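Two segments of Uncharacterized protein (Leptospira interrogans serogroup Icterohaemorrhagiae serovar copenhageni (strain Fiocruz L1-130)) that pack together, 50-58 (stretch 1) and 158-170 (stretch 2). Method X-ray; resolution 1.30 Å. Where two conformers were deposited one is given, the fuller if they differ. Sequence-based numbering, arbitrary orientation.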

# COMPACT_ATOMS: atom_id res chain seq x y z
N GLU A 50 -3.53 -5.52 -9.99
CA GLU A 50 -2.92 -6.78 -9.56
C GLU A 50 -4.05 -7.70 -9.07
O GLU A 50 -4.65 -7.44 -8.03
CB GLU A 50 -1.90 -6.49 -8.45
CG GLU A 50 -0.78 -5.61 -9.04
CD GLU A 50 0.18 -4.96 -8.01
OE1 GLU A 50 -0.06 -5.11 -6.78
OE2 GLU A 50 1.18 -4.30 -8.43
N ASP A 51 -4.31 -8.78 -9.80
CA ASP A 51 -5.48 -9.63 -9.56
C ASP A 51 -5.20 -10.87 -8.72
O ASP A 51 -6.14 -11.64 -8.46
CB ASP A 51 -6.10 -10.10 -10.88
CG ASP A 51 -6.61 -8.97 -11.72
OD1 ASP A 51 -7.06 -7.96 -11.15
OD2 ASP A 51 -6.52 -9.05 -12.97
N ARG A 52 -3.96 -11.11 -8.29
CA ARG A 52 -3.64 -12.30 -7.53
C ARG A 52 -2.93 -11.95 -6.24
O ARG A 52 -2.05 -12.68 -5.79
CB ARG A 52 -2.87 -13.33 -8.37
CG ARG A 52 -3.69 -13.92 -9.54
CD ARG A 52 -4.99 -14.60 -9.08
NE ARG A 52 -4.83 -15.46 -7.91
CZ ARG A 52 -4.33 -16.70 -7.92
NH1 ARG A 52 -3.88 -17.25 -9.04
NH2 ARG A 52 -4.26 -17.40 -6.78
N LEU A 53 -3.37 -10.88 -5.57
CA LEU A 53 -2.77 -10.54 -4.28
C LEU A 53 -2.96 -11.63 -3.26
O LEU A 53 -2.20 -11.70 -2.29
CB LEU A 53 -3.32 -9.21 -3.77
CG LEU A 53 -2.95 -8.02 -4.65
CD1 LEU A 53 -3.86 -6.82 -4.33
CD2 LEU A 53 -1.47 -7.66 -4.46
N ASP A 54 -3.96 -12.51 -3.45
CA ASP A 54 -4.15 -13.60 -2.51
C ASP A 54 -2.94 -14.52 -2.42
O ASP A 54 -2.77 -15.20 -1.40
CB ASP A 54 -5.39 -14.43 -2.87
CG ASP A 54 -5.35 -14.99 -4.29
OD1 ASP A 54 -5.27 -14.19 -5.26
OD2 ASP A 54 -5.42 -16.23 -4.44
N LEU A 55 -2.07 -14.54 -3.45
CA LEU A 55 -0.85 -15.35 -3.34
C LEU A 55 0.04 -14.87 -2.21
O LEU A 55 0.91 -15.61 -1.76
CB LEU A 55 -0.08 -15.29 -4.65
CG LEU A 55 -0.81 -15.92 -5.84
CD1 LEU A 55 -0.01 -15.62 -7.12
CD2 LEU A 55 -0.98 -17.43 -5.65
N LEU A 56 -0.14 -13.63 -1.75
CA LEU A 56 0.68 -13.09 -0.67
C LEU A 56 0.26 -13.60 0.69
O LEU A 56 1.05 -13.47 1.64
CB LEU A 56 0.57 -11.57 -0.67
CG LEU A 56 1.06 -10.87 -1.93
CD1 LEU A 56 0.72 -9.40 -1.86
CD2 LEU A 56 2.56 -11.11 -2.16
N ILE A 57 -0.98 -14.09 0.85
CA ILE A 57 -1.51 -14.40 2.18
C ILE A 57 -0.55 -15.20 3.05
O ILE A 57 -0.29 -14.78 4.18
CB ILE A 57 -2.90 -15.02 2.09
CG1 ILE A 57 -3.90 -14.01 1.51
CG2 ILE A 57 -3.34 -15.52 3.49
CD1 ILE A 57 -5.24 -14.66 1.14
N PRO A 58 -0.00 -16.33 2.62
CA PRO A 58 0.84 -17.11 3.54
C PRO A 58 2.12 -16.40 3.92
O PRO A 58 2.69 -16.72 4.97
CB PRO A 58 1.14 -18.40 2.77
CG PRO A 58 0.63 -18.21 1.38
CD PRO A 58 -0.31 -17.04 1.36
N LYS A 158 -15.90 -4.39 -8.01
CA LYS A 158 -16.65 -5.52 -8.57
C LYS A 158 -15.71 -6.67 -8.94
O LYS A 158 -16.05 -7.83 -8.74
CB LYS A 158 -17.47 -5.07 -9.76
CG LYS A 158 -18.48 -4.01 -9.37
CD LYS A 158 -19.15 -3.37 -10.57
CE LYS A 158 -19.98 -2.15 -10.13
NZ LYS A 158 -21.01 -2.52 -9.13
N THR A 159 -14.52 -6.34 -9.46
CA THR A 159 -13.51 -7.34 -9.74
C THR A 159 -13.04 -8.01 -8.45
O THR A 159 -12.87 -9.24 -8.41
CB THR A 159 -12.35 -6.68 -10.47
OG1 THR A 159 -12.82 -6.35 -11.78
CG2 THR A 159 -11.15 -7.61 -10.55
N ASN A 160 -12.78 -7.22 -7.38
CA ASN A 160 -12.33 -7.82 -6.14
C ASN A 160 -13.34 -8.80 -5.58
O ASN A 160 -12.96 -9.82 -5.01
CB ASN A 160 -12.00 -6.74 -5.09
CG ASN A 160 -10.70 -6.05 -5.36
OD1 ASN A 160 -9.91 -6.48 -6.18
ND2 ASN A 160 -10.48 -4.94 -4.69
N LEU A 161 -14.63 -8.47 -5.65
CA LEU A 161 -15.63 -9.41 -5.16
C LEU A 161 -15.55 -10.70 -5.97
O LEU A 161 -15.51 -11.80 -5.40
CB LEU A 161 -17.01 -8.78 -5.27
CG LEU A 161 -18.19 -9.68 -4.93
CD1 LEU A 161 -18.04 -10.26 -3.56
CD2 LEU A 161 -19.48 -8.91 -5.09
N MET A 162 -15.50 -10.58 -7.29
CA MET A 162 -15.34 -11.74 -8.15
C MET A 162 -14.12 -12.58 -7.78
O MET A 162 -14.22 -13.80 -7.66
CB MET A 162 -15.30 -11.26 -9.59
CG MET A 162 -15.19 -12.36 -10.64
SD MET A 162 -13.50 -13.07 -10.84
CE MET A 162 -12.68 -11.70 -11.64
N LEU A 163 -12.96 -11.94 -7.57
CA LEU A 163 -11.72 -12.66 -7.28
C LEU A 163 -11.78 -13.36 -5.93
O LEU A 163 -11.30 -14.49 -5.78
CB LEU A 163 -10.56 -11.66 -7.25
CG LEU A 163 -10.18 -11.03 -8.60
CD1 LEU A 163 -9.21 -9.90 -8.35
CD2 LEU A 163 -9.57 -12.04 -9.58
N SER A 164 -12.33 -12.69 -4.93
CA SER A 164 -12.46 -13.28 -3.60
C SER A 164 -13.26 -14.57 -3.65
O SER A 164 -12.95 -15.53 -2.93
CB SER A 164 -13.13 -12.28 -2.65
OG SER A 164 -14.54 -12.27 -2.90
N LYS A 165 -14.29 -14.64 -4.50
CA LYS A 165 -15.05 -15.88 -4.62
C LYS A 165 -14.33 -16.88 -5.51
O LYS A 165 -14.33 -18.08 -5.21
CB LYS A 165 -16.43 -15.58 -5.18
CG LYS A 165 -17.25 -14.78 -4.21
CD LYS A 165 -18.70 -14.72 -4.62
CE LYS A 165 -19.57 -14.33 -3.43
NZ LYS A 165 -21.03 -14.30 -3.81
N LYS A 166 -13.70 -16.41 -6.59
CA LYS A 166 -13.05 -17.31 -7.54
C LYS A 166 -11.92 -18.07 -6.89
O LYS A 166 -11.74 -19.27 -7.13
CB LYS A 166 -12.53 -16.49 -8.73
CG LYS A 166 -11.70 -17.28 -9.73
CD LYS A 166 -11.30 -16.39 -10.91
CE LYS A 166 -10.46 -17.16 -11.93
NZ LYS A 166 -10.06 -16.26 -13.05
N TYR A 167 -11.13 -17.39 -6.05
CA TYR A 167 -10.01 -18.01 -5.38
C TYR A 167 -10.29 -18.33 -3.93
O TYR A 167 -9.39 -18.80 -3.23
CB TYR A 167 -8.73 -17.17 -5.54
CG TYR A 167 -8.35 -17.03 -6.99
CD1 TYR A 167 -7.81 -18.10 -7.69
CD2 TYR A 167 -8.59 -15.85 -7.69
CE1 TYR A 167 -7.47 -17.98 -9.02
CE2 TYR A 167 -8.25 -15.74 -9.02
CZ TYR A 167 -7.69 -16.79 -9.68
OH TYR A 167 -7.37 -16.65 -11.00
N ASN A 168 -11.51 -18.08 -3.47
CA ASN A 168 -11.94 -18.50 -2.13
C ASN A 168 -11.01 -17.97 -1.04
O ASN A 168 -10.41 -18.73 -0.28
CB ASN A 168 -12.12 -20.02 -2.01
CG ASN A 168 -12.80 -20.43 -0.69
OD1 ASN A 168 -13.49 -19.63 -0.05
ND2 ASN A 168 -12.59 -21.67 -0.26
N TYR A 169 -10.94 -16.65 -0.95
CA TYR A 169 -10.18 -16.04 0.13
C TYR A 169 -10.93 -14.83 0.66
O TYR A 169 -11.79 -14.25 -0.00
CB TYR A 169 -8.77 -15.62 -0.31
CG TYR A 169 -8.72 -14.52 -1.35
CD1 TYR A 169 -8.51 -13.18 -0.98
CD2 TYR A 169 -8.84 -14.83 -2.72
CE1 TYR A 169 -8.42 -12.19 -1.93
CE2 TYR A 169 -8.78 -13.84 -3.67
CZ TYR A 169 -8.56 -12.51 -3.27
OH TYR A 169 -8.45 -11.51 -4.22
N LYS A 170 -10.58 -14.45 1.89
CA LYS A 170 -11.12 -13.26 2.55
C LYS A 170 -10.26 -12.05 2.23
O LYS A 170 -9.03 -12.12 2.24
CB LYS A 170 -11.11 -13.48 4.05
CG LYS A 170 -12.05 -14.58 4.53
CD LYS A 170 -11.80 -14.82 6.02
CE LYS A 170 -12.78 -15.83 6.60
NZ LYS A 170 -12.68 -16.00 8.07
O HOH W 1 -7.32 -12.74 -6.27

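Two segments can pack closely without a single direct hydrogen bond between them; aromatic rings often supply the flat surfaces, and the polar groups nearby can be satisfied in other ways. The contact between residues 50-58 and 158-170 is a compact example: it buries 372 Å² in total, and its direct contacts are stacking and van der Waals packing. Stretch 1 is a loop that tightens into a 3-10 segment at 53-56; stretch 2 is the last part of a helix and the chain that leaves it. The backbones stay some distance apart, with the CA atoms of D51 and L163 at 7.3 Å and those of D54 and Y169 at 7.0 Å, so side chains fill the gap.

Y167 has the largest covered area. Its ring receives the guanidinium of R52, which lies flat upon it with the planes at 5°; R52 CZ is 3.7 Å from the centroid of the Y167 ring, a cation-pi arrangement over the face. The orientation leaves the edge of the guanidinium free for hydrogen bonding in its own plane. D54 uses this edge: R52 NE donates to D54 OD1 at 3.0 Å, and R52 NH2 forms a salt bridge with D54 OD2 at 2.9 Å. The arginine, whose CA-to-CB bond points sideways, thus brings its end to the tyrosine while bound to an acid of its own stretch.

Y169 is the second aromatic platform. N168, with positive phi, breaks the helical path, and on the far side of this turn Y169 points toward stretch 1. Its ring takes D54 CB over one face, 3.4 Å from D54 CB to the Y169 centroid and 10° off the normal, a CH-pi contact. D54 therefore touches both tyrosines: its methylene rests on Y169, while its carboxylate pairs with R52 and D54 OD2 comes within 3.6 Å of Y167 CB. Beyond it, I57 CD1 adds an apolar contact with Y169 CB at 3.9 Å.

D51 has as much surface covered as Y169. Its CB lies 4.0 Å from L163 CD1, and the same methyl approaches D51 O at 3.5 Å. That carbonyl finds its polar partner in a water, which donates to D51 O at 2.7 Å and to D54 OD1 at 2.7 Å and accepts from Y169 OH at 2.6 Å. One water thus links the two stretches by hydrogen bonds where no direct one exists, and the example illustrates how rings can provide much of the surface while a water joins the polar groups across the gap.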